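Local coordinates for protein nicotinate-nucleotide pyrophosphorylase (Pyrococcus furiosus, PDB 2I14) that probably joins nicotinate to phosphoribosyl pyrophosphate in an ATP-coupled reaction, giving nicotinate mononucleotide for NAD(+) biosynthesis, at residues V137-I142 with D163-V168; P209-V214 with L235-L240; D219-A224 with I254-W259; V269-S274 with V288-G293. All coordinates share one frame; numbering follows the deposited sequence.

Contact 1: residues V137-I142 with D163-V168; sequences VYSFGI and DGVSGV. With PCP (1-alpha-pyrophosphoryl-2-alpha,3-alpha-dihydroxy-4-beta-cyclopentane-methanol-5-phosphate), chain I.
D163 OD1 is gripped by two groups. V137 N donates to D163 OD1 at 2.9 Å, and K129 NZ forms a salt bridge with the same oxygen. V137 N comes from above the carboxylate plane, 36° out of it. The first torsion of D163, -59°, sets CG beside its own backbone N, on the way to V137. D163 N answers with a bond to V137 O, 2.9 Å from N to O. The two residues are therefore tied by a mutual pair of bonds. S139 continues the pattern. S139 N donates to G164 O at 3.0 Å, and S139 O accepts from S166 N at 3.0 Å. This is a parallel pairing of strand 137-139 with the short strand 164-165, two members of a beta-alpha-beta unit whose crossover is helix 150-159. S139 and V165 share the face turned to that helix, with S139 CB 4.0 Å from V165 CG2. S139 OG bonds D154 of the helix. Y138 lies on the other face. G164 N sits at the edge of its ring, near the ring plane. Y138 CE2 also meets D163 CB at 3.5 Å, and the ring and carboxylate planes are 59° apart. Beyond the strand, F140 CD1 packs on S166 CB at 3.8 Å. The same ring turns F140 CD2 toward the bound substrate analogue PCP, whose O3 is 3.2 Å away, so F140 links this strand end to the pocket. S166 OG bonds D25 of the second subunit. I142 CD1 approaches G167 CA, just before helix 168-174.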
# COMPACT_ATOMS: atom_id res chain seq x y z
N VAL A 137 -0.88 -23.17 -26.74
CA VAL A 137 -0.53 -21.75 -26.79
C VAL A 137 0.27 -21.47 -28.06
O VAL A 137 1.28 -22.12 -28.33
CB VAL A 137 0.35 -21.35 -25.58
CG1 VAL A 137 0.72 -19.90 -25.68
CG2 VAL A 137 -0.38 -21.61 -24.29
N TYR A 138 -0.17 -20.49 -28.82
CA TYR A 138 0.52 -20.18 -30.06
C TYR A 138 1.15 -18.81 -30.08
O TYR A 138 0.51 -17.81 -29.76
CB TYR A 138 -0.44 -20.32 -31.24
CG TYR A 138 -1.09 -21.69 -31.30
CD1 TYR A 138 -2.41 -21.89 -30.87
CD2 TYR A 138 -0.36 -22.79 -31.69
CE1 TYR A 138 -2.95 -23.15 -30.82
CE2 TYR A 138 -0.89 -24.06 -31.64
CZ TYR A 138 -2.18 -24.24 -31.20
OH TYR A 138 -2.68 -25.53 -31.13
N SER A 139 2.42 -18.77 -30.46
CA SER A 139 3.19 -17.53 -30.57
C SER A 139 2.63 -16.65 -31.70
O SER A 139 2.46 -17.12 -32.81
CB SER A 139 4.67 -17.86 -30.82
OG SER A 139 5.44 -16.67 -30.94
N PHE A 140 2.35 -15.39 -31.39
CA PHE A 140 1.80 -14.44 -32.35
C PHE A 140 2.52 -13.11 -32.28
O PHE A 140 2.19 -12.18 -33.03
CB PHE A 140 0.34 -14.14 -32.00
CG PHE A 140 -0.63 -15.24 -32.32
CD1 PHE A 140 -0.20 -16.42 -32.93
CD2 PHE A 140 -1.99 -15.07 -32.06
CE1 PHE A 140 -1.12 -17.42 -33.26
CE2 PHE A 140 -2.92 -16.04 -32.38
CZ PHE A 140 -2.49 -17.22 -32.99
N GLY A 141 3.50 -13.01 -31.40
CA GLY A 141 4.18 -11.74 -31.18
C GLY A 141 5.20 -11.10 -32.10
O GLY A 141 5.49 -9.93 -31.90
N ILE A 142 5.75 -11.82 -33.08
CA ILE A 142 6.77 -11.21 -33.92
C ILE A 142 6.43 -9.87 -34.56
O ILE A 142 7.31 -9.20 -35.08
CB ILE A 142 7.27 -12.18 -35.00
CG1 ILE A 142 6.17 -12.45 -36.02
CG2 ILE A 142 7.72 -13.47 -34.35
CD1 ILE A 142 6.68 -13.22 -37.23
N ASP A 163 2.95 -24.44 -28.76
CA ASP A 163 2.61 -25.51 -29.67
C ASP A 163 2.89 -25.08 -31.10
O ASP A 163 3.50 -25.81 -31.87
CB ASP A 163 1.15 -25.92 -29.50
CG ASP A 163 0.83 -26.38 -28.07
OD1 ASP A 163 0.73 -25.53 -27.17
OD2 ASP A 163 0.67 -27.60 -27.84
N GLY A 164 2.49 -23.87 -31.45
CA GLY A 164 2.72 -23.43 -32.81
C GLY A 164 3.24 -22.02 -32.94
O GLY A 164 3.27 -21.26 -31.99
N VAL A 165 3.63 -21.67 -34.16
CA VAL A 165 4.19 -20.37 -34.44
C VAL A 165 3.54 -19.66 -35.62
O VAL A 165 3.30 -20.24 -36.66
CB VAL A 165 5.69 -20.52 -34.71
CG1 VAL A 165 6.12 -19.59 -35.80
CG2 VAL A 165 6.47 -20.27 -33.42
N SER A 166 3.28 -18.37 -35.43
CA SER A 166 2.65 -17.53 -36.44
C SER A 166 3.58 -17.27 -37.63
O SER A 166 3.15 -17.24 -38.78
CB SER A 166 2.26 -16.21 -35.76
OG SER A 166 1.70 -15.27 -36.65
N GLY A 167 4.85 -17.09 -37.34
CA GLY A 167 5.81 -16.79 -38.38
C GLY A 167 6.10 -17.87 -39.39
O GLY A 167 6.42 -19.01 -39.03
N VAL A 168 6.01 -17.50 -40.67
CA VAL A 168 6.27 -18.42 -41.78
C VAL A 168 7.72 -18.85 -41.81
O VAL A 168 8.04 -20.00 -41.52
CB VAL A 168 5.94 -17.78 -43.14
CG1 VAL A 168 6.44 -18.68 -44.25
CG2 VAL A 168 4.43 -17.56 -43.27
C1 PCP I . -3.10 -9.31 -32.17
C2 PCP I . -1.76 -9.83 -32.73
C3 PCP I . -1.75 -11.33 -32.38
C4 PCP I . -2.47 -11.42 -31.01
C5 PCP I . -3.46 -10.32 -31.13
CP PCP I . -1.54 -11.29 -29.76
O1 PCP I . -4.22 -9.39 -33.20
O2 PCP I . -1.69 -9.64 -34.15
O3 PCP I . -2.46 -12.15 -33.33
OP PCP I . -0.80 -10.03 -29.65
P PCP I . -0.52 -9.27 -28.23
O1P PCP I . 0.90 -8.85 -28.24
O2P PCP I . -0.81 -10.26 -27.15
O3P PCP I . -1.43 -8.09 -28.22
PA PCP I . -5.72 -8.92 -32.97
O1A PCP I . -5.65 -7.48 -32.49
O2A PCP I . -6.29 -9.84 -31.92
O3A PCP I . -6.36 -9.09 -34.39
PB PCP I . -5.91 -8.91 -35.86
O1B PCP I . -7.06 -9.04 -36.81
O2B PCP I . -4.96 -9.92 -36.26
O3B PCP I . -5.28 -7.58 -36.08

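Contact 2: residues P209-V214 with L235-L240; sequences PRIALV and LFAVRL. With PCP (1-alpha-pyrophosphoryl-2-alpha,3-alpha-dihydroxy-4-beta-cyclopentane-methanol-5-phosphate), chain I.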
# COMPACT_ATOMS: atom_id res chain seq x y z
N PRO A 209 -7.46 -25.81 -39.63
CA PRO A 209 -8.58 -25.61 -38.70
C PRO A 209 -9.20 -24.29 -39.01
O PRO A 209 -8.51 -23.34 -39.35
CB PRO A 209 -7.91 -25.63 -37.35
CG PRO A 209 -6.77 -26.58 -37.56
CD PRO A 209 -6.22 -26.14 -38.89
N ARG A 210 -10.52 -24.21 -38.91
CA ARG A 210 -11.20 -22.97 -39.22
C ARG A 210 -11.77 -22.28 -37.99
O ARG A 210 -12.80 -22.68 -37.46
CB ARG A 210 -12.28 -23.22 -40.27
CG ARG A 210 -11.68 -23.58 -41.62
CD ARG A 210 -12.65 -24.34 -42.51
NE ARG A 210 -12.20 -24.36 -43.90
CZ ARG A 210 -11.08 -24.92 -44.35
NH1 ARG A 210 -10.25 -25.53 -43.52
NH2 ARG A 210 -10.79 -24.86 -45.64
N ILE A 211 -11.07 -21.25 -37.55
CA ILE A 211 -11.47 -20.47 -36.39
C ILE A 211 -11.99 -19.15 -36.92
O ILE A 211 -11.30 -18.45 -37.65
CB ILE A 211 -10.27 -20.21 -35.45
CG1 ILE A 211 -9.62 -21.54 -35.03
CG2 ILE A 211 -10.75 -19.45 -34.21
CD1 ILE A 211 -8.63 -22.10 -36.03
N ALA A 212 -13.21 -18.81 -36.54
CA ALA A 212 -13.83 -17.57 -36.99
C ALA A 212 -13.48 -16.36 -36.13
O ALA A 212 -13.57 -16.39 -34.90
CB ALA A 212 -15.34 -17.75 -37.05
N LEU A 213 -13.10 -15.27 -36.79
CA LEU A 213 -12.76 -14.05 -36.09
C LEU A 213 -14.08 -13.33 -35.84
O LEU A 213 -14.57 -12.58 -36.70
CB LEU A 213 -11.80 -13.22 -36.95
CG LEU A 213 -10.85 -12.26 -36.22
CD1 LEU A 213 -11.56 -10.97 -35.86
CD2 LEU A 213 -10.32 -12.95 -34.97
N VAL A 214 -14.65 -13.57 -34.67
CA VAL A 214 -15.92 -13.00 -34.25
C VAL A 214 -15.99 -11.48 -34.12
O VAL A 214 -16.37 -10.79 -35.07
CB VAL A 214 -16.34 -13.60 -32.93
CG1 VAL A 214 -17.65 -12.97 -32.46
CG2 VAL A 214 -16.48 -15.10 -33.09
N LEU A 235 -16.79 -25.08 -38.37
CA LEU A 235 -16.28 -24.09 -37.43
C LEU A 235 -15.56 -24.79 -36.28
O LEU A 235 -16.19 -25.17 -35.30
CB LEU A 235 -17.43 -23.24 -36.89
CG LEU A 235 -17.12 -22.09 -35.93
CD1 LEU A 235 -16.22 -21.11 -36.63
CD2 LEU A 235 -18.40 -21.43 -35.49
N PHE A 236 -14.25 -24.96 -36.42
CA PHE A 236 -13.47 -25.62 -35.38
C PHE A 236 -13.43 -24.86 -34.07
O PHE A 236 -13.43 -25.46 -33.00
CB PHE A 236 -12.03 -25.83 -35.84
CG PHE A 236 -11.14 -26.30 -34.74
CD1 PHE A 236 -11.49 -27.41 -33.97
CD2 PHE A 236 -9.96 -25.63 -34.45
CE1 PHE A 236 -10.69 -27.83 -32.92
CE2 PHE A 236 -9.15 -26.05 -33.41
CZ PHE A 236 -9.51 -27.15 -32.64
N ALA A 237 -13.37 -23.53 -34.16
CA ALA A 237 -13.32 -22.70 -32.96
C ALA A 237 -13.66 -21.26 -33.27
O ALA A 237 -13.70 -20.85 -34.42
CB ALA A 237 -11.93 -22.77 -32.34
N VAL A 238 -13.91 -20.50 -32.22
CA VAL A 238 -14.22 -19.09 -32.36
C VAL A 238 -13.12 -18.33 -31.63
O VAL A 238 -12.68 -18.75 -30.55
CB VAL A 238 -15.60 -18.78 -31.74
CG1 VAL A 238 -15.60 -17.41 -31.09
CG2 VAL A 238 -16.67 -18.84 -32.84
N ARG A 239 -12.65 -17.23 -32.21
CA ARG A 239 -11.59 -16.45 -31.57
C ARG A 239 -12.09 -15.16 -30.93
O ARG A 239 -12.80 -14.39 -31.56
CB ARG A 239 -10.49 -16.08 -32.57
CG ARG A 239 -9.17 -15.69 -31.92
CD ARG A 239 -8.08 -15.36 -32.95
NE ARG A 239 -8.10 -13.95 -33.33
CZ ARG A 239 -7.26 -13.39 -34.20
NH1 ARG A 239 -6.32 -14.11 -34.79
NH2 ARG A 239 -7.34 -12.10 -34.46
N LEU A 240 -11.73 -14.96 -29.66
CA LEU A 240 -12.10 -13.75 -28.94
C LEU A 240 -10.84 -12.94 -28.67
O LEU A 240 -9.87 -13.46 -28.10
CB LEU A 240 -12.80 -14.08 -27.62
CG LEU A 240 -14.13 -14.82 -27.70
CD1 LEU A 240 -15.03 -14.16 -28.75
CD2 LEU A 240 -13.88 -16.28 -28.04
C1 PCP I . -3.10 -9.31 -32.17
C2 PCP I . -1.76 -9.83 -32.73
C3 PCP I . -1.75 -11.33 -32.38
C4 PCP I . -2.47 -11.42 -31.01
C5 PCP I . -3.46 -10.32 -31.13
CP PCP I . -1.54 -11.29 -29.76
O1 PCP I . -4.22 -9.39 -33.20
O2 PCP I . -1.69 -9.64 -34.15
O3 PCP I . -2.46 -12.15 -33.33
OP PCP I . -0.80 -10.03 -29.65
P PCP I . -0.52 -9.27 -28.23
O1P PCP I . 0.90 -8.85 -28.24
O2P PCP I . -0.81 -10.26 -27.15
O3P PCP I . -1.43 -8.09 -28.22
PA PCP I . -5.72 -8.92 -32.97
O1A PCP I . -5.65 -7.48 -32.49
O2A PCP I . -6.29 -9.84 -31.92
O3A PCP I . -6.36 -9.09 -34.39
PB PCP I . -5.91 -8.91 -35.86
O1B PCP I . -7.06 -9.04 -36.81
O2B PCP I . -4.96 -9.92 -36.26
O3B PCP I . -5.28 -7.58 -36.08
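Strands 211-213 and 237-240 are the two strands of a beta-alpha-beta unit with helix 220-228 as its crossover. They run parallel as neighbours in the parallel sheet of the barrel-like domain. A212 carries the sound backbone bonds. A212 N donates to A237 O at 3.0 Å. A212 O accepts from R239 N at 3.0 Å, with a nearly straight angle of 174° at the hydrogen. R210 O receives weak bonds from F236 N and A237 N.

I211, A237 and R239 share one face of the sheet. I211 CG1 meets A237 CB at 3.8 Å, and I211 CG2 meets R239 CB, also at 3.8 Å. I211 and F236 lie side by side and point the same way, with I211 CD1 at the edge of the ring, 4.1 Å from CD2 of F236. P209 CB touches the same ring atom, F236 CD2, at 3.6 Å. On the opposite face A212 CB packs on L235 CD1 at 3.5 Å. Both residues also rest on A227 of helix 220-228.

R239 reaches the pocket. Its chain bends at chi3, 89°, which turns NE out of the extended line. L213 CD2 lies over one face of the guanidinium. PCP O3A stands at the edge of that group, near its plane, 3.2 Å from R239 NH2. This places a positive group beside the pyrophosphate. L213 also packs on the zinc ligand H184. Substrate-binding residues at the C-terminal ends of parallel strands are typical of the TIM-barrel-like domain of the quinolinate phosphoribosyltransferase family.

Contact 3: residues D219-A224 with I254-W259; sequences DEKVEA and IEEVRW
K221 and E256 cross at about a right angle between helices 220-228 and 250-263. E256 is extended beyond CG. K221 CD lies 3.6 Å from E256 CG, but the approach of the carboxylate to K221 is too close to be trusted in detail. K221 bends at chi3, 88°, and again at chi4. K221 NZ stays 4.7 Å from E256 OE1, so the opposite charges are near but not in contact.

V257 lies against the other helix with both methyls. V257 CG1 meets A224 CB at 3.9 Å, and V257 CG2 meets E220 CB at 4.2 Å. These partners are one helical turn apart.

D219 is the N-cap of helix 220-228. D219 OD2 accepts from K221 N at 3.2 Å, with the donor 55° above the carboxylate plane. D219 OD2 also lies 4.5 Å from E256 OE1, a pair of like charges. R246 of the fourth subunit makes salt bridges to D219 OD1 and E256 OE2, and probably offsets their repulsion. Other subunits hold the remaining polar ends: K221 NZ, salt-bridged to E260, hydrogen-bonds A319 O of the third subunit, E256 OE1 accepts from G322 N of the third subunit, and E220 OE1, hydrogen-bonded to T242, forms a salt bridge to R321 of the second subunit.

The helix axes pass 9.2 Å apart and run at 30° to each other. The helices are roughly parallel neighbours in the outer helical layer of the TIM-barrel-like domain, each following a strand of the parallel sheet. Both pack on that sheet: V257 touches I271 of strand 270-274, and E220 touches L240 of strand 237-240.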
# COMPACT_ATOMS: atom_id res chain seq x y z
N ASP A 219 -21.33 -7.50 -31.46
CA ASP A 219 -20.76 -8.03 -30.22
C ASP A 219 -20.30 -9.47 -30.45
O ASP A 219 -20.78 -10.15 -31.35
CB ASP A 219 -21.81 -7.99 -29.10
CG ASP A 219 -21.21 -8.26 -27.72
OD1 ASP A 219 -20.35 -7.46 -27.27
OD2 ASP A 219 -21.59 -9.28 -27.10
N GLU A 220 -19.35 -9.94 -29.64
CA GLU A 220 -18.84 -11.30 -29.79
C GLU A 220 -20.01 -12.27 -29.65
O GLU A 220 -20.07 -13.28 -30.34
CB GLU A 220 -17.80 -11.64 -28.71
CG GLU A 220 -16.61 -10.69 -28.61
CD GLU A 220 -16.92 -9.43 -27.82
OE1 GLU A 220 -16.01 -8.58 -27.66
OE2 GLU A 220 -18.07 -9.29 -27.35
N LYS A 221 -20.94 -11.94 -28.75
CA LYS A 221 -22.10 -12.78 -28.50
C LYS A 221 -22.91 -12.99 -29.76
O LYS A 221 -23.31 -14.11 -30.08
CB LYS A 221 -22.99 -12.15 -27.42
CG LYS A 221 -24.14 -13.04 -26.99
CD LYS A 221 -24.74 -12.56 -25.68
CE LYS A 221 -25.84 -11.53 -25.87
NZ LYS A 221 -27.09 -12.18 -26.35
N VAL A 222 -23.15 -11.90 -30.48
CA VAL A 222 -23.93 -11.98 -31.70
C VAL A 222 -23.16 -12.69 -32.81
O VAL A 222 -23.63 -13.69 -33.34
CB VAL A 222 -24.33 -10.57 -32.18
CG1 VAL A 222 -25.22 -10.69 -33.40
CG2 VAL A 222 -25.04 -9.83 -31.07
N GLU A 223 -21.98 -12.19 -33.14
CA GLU A 223 -21.18 -12.78 -34.21
C GLU A 223 -20.74 -14.22 -33.95
O GLU A 223 -20.37 -14.94 -34.88
CB GLU A 223 -19.96 -11.92 -34.50
CG GLU A 223 -20.29 -10.60 -35.15
CD GLU A 223 -19.06 -9.90 -35.71
OE1 GLU A 223 -18.36 -10.51 -36.55
OE2 GLU A 223 -18.80 -8.75 -35.31
N ALA A 224 -20.77 -14.64 -32.70
CA ALA A 224 -20.36 -16.00 -32.38
C ALA A 224 -21.36 -16.99 -32.95
O ALA A 224 -20.98 -17.91 -33.68
CB ALA A 224 -20.25 -16.16 -30.88
N ILE A 254 -16.09 -14.35 -21.99
CA ILE A 254 -15.83 -15.68 -22.51
C ILE A 254 -16.94 -16.65 -22.15
O ILE A 254 -17.34 -17.48 -22.96
CB ILE A 254 -14.52 -16.25 -21.97
CG1 ILE A 254 -13.34 -15.41 -22.48
CG2 ILE A 254 -14.40 -17.72 -22.35
CD1 ILE A 254 -11.98 -15.88 -22.01
N GLU A 255 -17.45 -16.55 -20.93
CA GLU A 255 -18.52 -17.44 -20.51
C GLU A 255 -19.80 -17.19 -21.32
O GLU A 255 -20.41 -18.13 -21.84
CB GLU A 255 -18.80 -17.27 -19.03
CG GLU A 255 -17.59 -17.52 -18.16
CD GLU A 255 -17.89 -17.44 -16.67
OE1 GLU A 255 -18.62 -16.50 -16.26
OE2 GLU A 255 -17.39 -18.30 -15.91
N GLU A 256 -20.20 -15.93 -21.41
CA GLU A 256 -21.40 -15.54 -22.14
C GLU A 256 -21.39 -16.14 -23.54
O GLU A 256 -22.42 -16.58 -24.05
CB GLU A 256 -21.48 -14.02 -22.21
CG GLU A 256 -22.68 -13.46 -22.93
CD GLU A 256 -22.78 -11.94 -22.77
OE1 GLU A 256 -23.45 -11.27 -23.58
OE2 GLU A 256 -22.18 -11.41 -21.81
N VAL A 257 -20.23 -16.17 -24.17
CA VAL A 257 -20.15 -16.73 -25.51
C VAL A 257 -20.44 -18.22 -25.42
O VAL A 257 -21.28 -18.75 -26.17
CB VAL A 257 -18.75 -16.51 -26.15
CG1 VAL A 257 -18.65 -17.29 -27.47
CG2 VAL A 257 -18.54 -15.04 -26.41
N ARG A 258 -19.75 -18.90 -24.51
CA ARG A 258 -19.96 -20.33 -24.34
C ARG A 258 -21.44 -20.62 -24.11
O ARG A 258 -21.96 -21.61 -24.61
CB ARG A 258 -19.17 -20.84 -23.15
CG ARG A 258 -17.69 -20.69 -23.30
CD ARG A 258 -17.03 -21.01 -22.00
NE ARG A 258 -16.88 -22.44 -21.77
CZ ARG A 258 -16.02 -23.21 -22.42
NH1 ARG A 258 -15.22 -22.69 -23.34
NH2 ARG A 258 -15.92 -24.50 -22.11
N TRP A 259 -22.12 -19.75 -23.37
CA TRP A 259 -23.52 -19.97 -23.10
C TRP A 259 -24.35 -19.82 -24.35
O TRP A 259 -24.99 -20.78 -24.78
CB TRP A 259 -24.02 -18.99 -22.05
CG TRP A 259 -25.48 -19.12 -21.75
CD1 TRP A 259 -26.49 -18.35 -22.24
CD2 TRP A 259 -26.09 -20.05 -20.86
NE1 TRP A 259 -27.69 -18.74 -21.70
CE2 TRP A 259 -27.47 -19.78 -20.85
CE3 TRP A 259 -25.60 -21.10 -20.06
CZ2 TRP A 259 -28.37 -20.51 -20.07
CZ3 TRP A 259 -26.49 -21.83 -19.28
CH2 TRP A 259 -27.87 -21.53 -19.29

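Contact 4: residues V269-S274 with V288-G293; sequences VKIFVS and VVDAFG
I271 and D290 exchange two hydrogen bonds. D290 N donates to I271 O at 2.8 Å. I271 N donates to D290 OD1 at 3.0 Å, almost straight at 176°, but from 45° above the carboxylate plane. I271 O takes a second, weak bond from A291 N. Beyond it strands 270-274 and 291-294 pair in parallel. V273 N donates to A291 O at 3.0 Å. G293 N donates to V273 O at 2.7 Å. S274 CA adds a CA-H...O contact to G293 O.

One salt bridge crosses, from K270 NZ to D290 OD2 at 3.6 Å. The two side chains cross at about a right angle. The last torsion of K270, -62°, bends NZ toward the carboxylate.

The apolar contacts divide between the two faces of the sheet. F272 and A291 share the face that also carries S274. F272 CD2 touches A291 CB, and A291 O stands over one face of the ring, toward its rim. On the other face V273 CG1 meets V289 CG1 at 3.7 Å, with the two side chains crossed at about a right angle. V273 CG2 meets F292 CD2 at 3.9 Å, where the side chains lie side by side.

The chemistry changes along the pair. At its start D290 OD1 takes a strand N-H and OD2 faces a lysine, which would help keep the carboxylate ionised. Hydrophobic contacts follow, and strand 270-274 ends at S274, a residue of the PCP pocket.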
# COMPACT_ATOMS: atom_id res chain seq x y z
N VAL A 269 -17.82 -26.27 -31.01
CA VAL A 269 -17.00 -25.08 -31.17
C VAL A 269 -16.29 -24.68 -29.87
O VAL A 269 -16.93 -24.46 -28.84
CB VAL A 269 -17.81 -23.88 -31.72
CG1 VAL A 269 -18.55 -24.29 -32.98
CG2 VAL A 269 -18.78 -23.38 -30.68
N LYS A 270 -14.97 -24.62 -29.95
CA LYS A 270 -14.12 -24.27 -28.83
C LYS A 270 -13.88 -22.76 -28.76
O LYS A 270 -14.18 -22.02 -29.69
CB LYS A 270 -12.78 -24.98 -28.97
CG LYS A 270 -12.88 -26.49 -29.09
CD LYS A 270 -11.52 -27.07 -29.48
CE LYS A 270 -11.51 -28.57 -29.42
NZ LYS A 270 -11.78 -29.04 -28.04
N ILE A 271 -13.34 -22.32 -27.63
CA ILE A 271 -13.06 -20.91 -27.42
C ILE A 271 -11.56 -20.66 -27.50
O ILE A 271 -10.80 -21.10 -26.64
CB ILE A 271 -13.55 -20.43 -26.05
CG1 ILE A 271 -15.04 -20.77 -25.88
CG2 ILE A 271 -13.35 -18.92 -25.93
CD1 ILE A 271 -15.96 -20.06 -26.85
N PHE A 272 -11.15 -19.95 -28.54
CA PHE A 272 -9.76 -19.62 -28.76
C PHE A 272 -9.62 -18.12 -28.50
O PHE A 272 -10.35 -17.31 -29.08
CB PHE A 272 -9.38 -19.96 -30.19
CG PHE A 272 -7.92 -19.78 -30.48
CD1 PHE A 272 -7.36 -18.51 -30.60
CD2 PHE A 272 -7.09 -20.89 -30.65
CE1 PHE A 272 -6.01 -18.34 -30.87
CE2 PHE A 272 -5.73 -20.73 -30.92
CZ PHE A 272 -5.19 -19.46 -31.03
N VAL A 273 -8.69 -17.74 -27.62
CA VAL A 273 -8.49 -16.33 -27.30
C VAL A 273 -7.06 -15.85 -27.51
O VAL A 273 -6.10 -16.61 -27.44
CB VAL A 273 -8.89 -15.99 -25.83
CG1 VAL A 273 -10.29 -16.47 -25.54
CG2 VAL A 273 -7.88 -16.59 -24.87
N SER A 274 -6.95 -14.56 -27.78
CA SER A 274 -5.67 -13.96 -27.99
C SER A 274 -5.88 -12.47 -27.76
O SER A 274 -7.01 -11.98 -27.83
CB SER A 274 -5.20 -14.22 -29.42
OG SER A 274 -5.97 -13.47 -30.34
N VAL A 288 -11.71 -21.88 -18.92
CA VAL A 288 -12.87 -21.57 -19.73
C VAL A 288 -12.45 -21.31 -21.17
O VAL A 288 -13.27 -20.98 -22.02
CB VAL A 288 -13.61 -20.36 -19.13
CG1 VAL A 288 -14.73 -19.90 -20.04
CG2 VAL A 288 -14.16 -20.72 -17.77
N VAL A 289 -11.17 -21.46 -21.45
CA VAL A 289 -10.66 -21.24 -22.79
C VAL A 289 -9.96 -22.50 -23.26
O VAL A 289 -9.36 -23.23 -22.46
CB VAL A 289 -9.71 -20.03 -22.84
CG1 VAL A 289 -10.48 -18.75 -22.58
CG2 VAL A 289 -8.64 -20.18 -21.80
N ASP A 290 -10.03 -22.75 -24.56
CA ASP A 290 -9.44 -23.94 -25.13
C ASP A 290 -8.00 -23.78 -25.58
O ASP A 290 -7.18 -24.66 -25.32
CB ASP A 290 -10.31 -24.42 -26.29
CG ASP A 290 -11.62 -25.05 -25.82
OD1 ASP A 290 -12.58 -24.30 -25.52
OD2 ASP A 290 -11.66 -26.30 -25.73
N ALA A 291 -7.71 -22.67 -26.26
CA ALA A 291 -6.36 -22.41 -26.75
C ALA A 291 -6.03 -20.93 -26.68
O ALA A 291 -6.89 -20.08 -26.91
CB ALA A 291 -6.21 -22.91 -28.15
N PHE A 292 -4.76 -20.65 -26.40
CA PHE A 292 -4.28 -19.27 -26.28
C PHE A 292 -3.39 -18.77 -27.40
O PHE A 292 -2.53 -19.50 -27.90
CB PHE A 292 -3.50 -19.10 -24.98
CG PHE A 292 -4.27 -19.39 -23.75
CD1 PHE A 292 -4.29 -20.66 -23.21
CD2 PHE A 292 -4.95 -18.37 -23.09
CE1 PHE A 292 -4.96 -20.92 -22.03
CE2 PHE A 292 -5.62 -18.63 -21.90
CZ PHE A 292 -5.62 -19.92 -21.38
N GLY A 293 -3.60 -17.50 -27.75
CA GLY A 293 -2.79 -16.84 -28.76
C GLY A 293 -2.03 -15.73 -28.04
O GLY A 293 -2.61 -14.70 -27.66

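Overall arrangement
From the N terminus, contact 1 comes first and closes a loop over helix 150-159. Contact 2 opens next, at 209-214. Contact 3 opens at 219-224, before contact 2 closes at 235-240, and itself closes only at 254-259. Contacts 2 and 3 therefore cross. Contact 4 follows in series and closes the short loop over helix 279-283. Contacts 1, 2 and 4 lie in one parallel sheet, where strand 270-274 adjoins 237-240 and strand 291-294 adjoins 137-139. The last strand thus returns to the first. Contact 3 ties two helices that pack on this sheet. Contacts 1, 2 and 4 each supply residues to the PCP pocket.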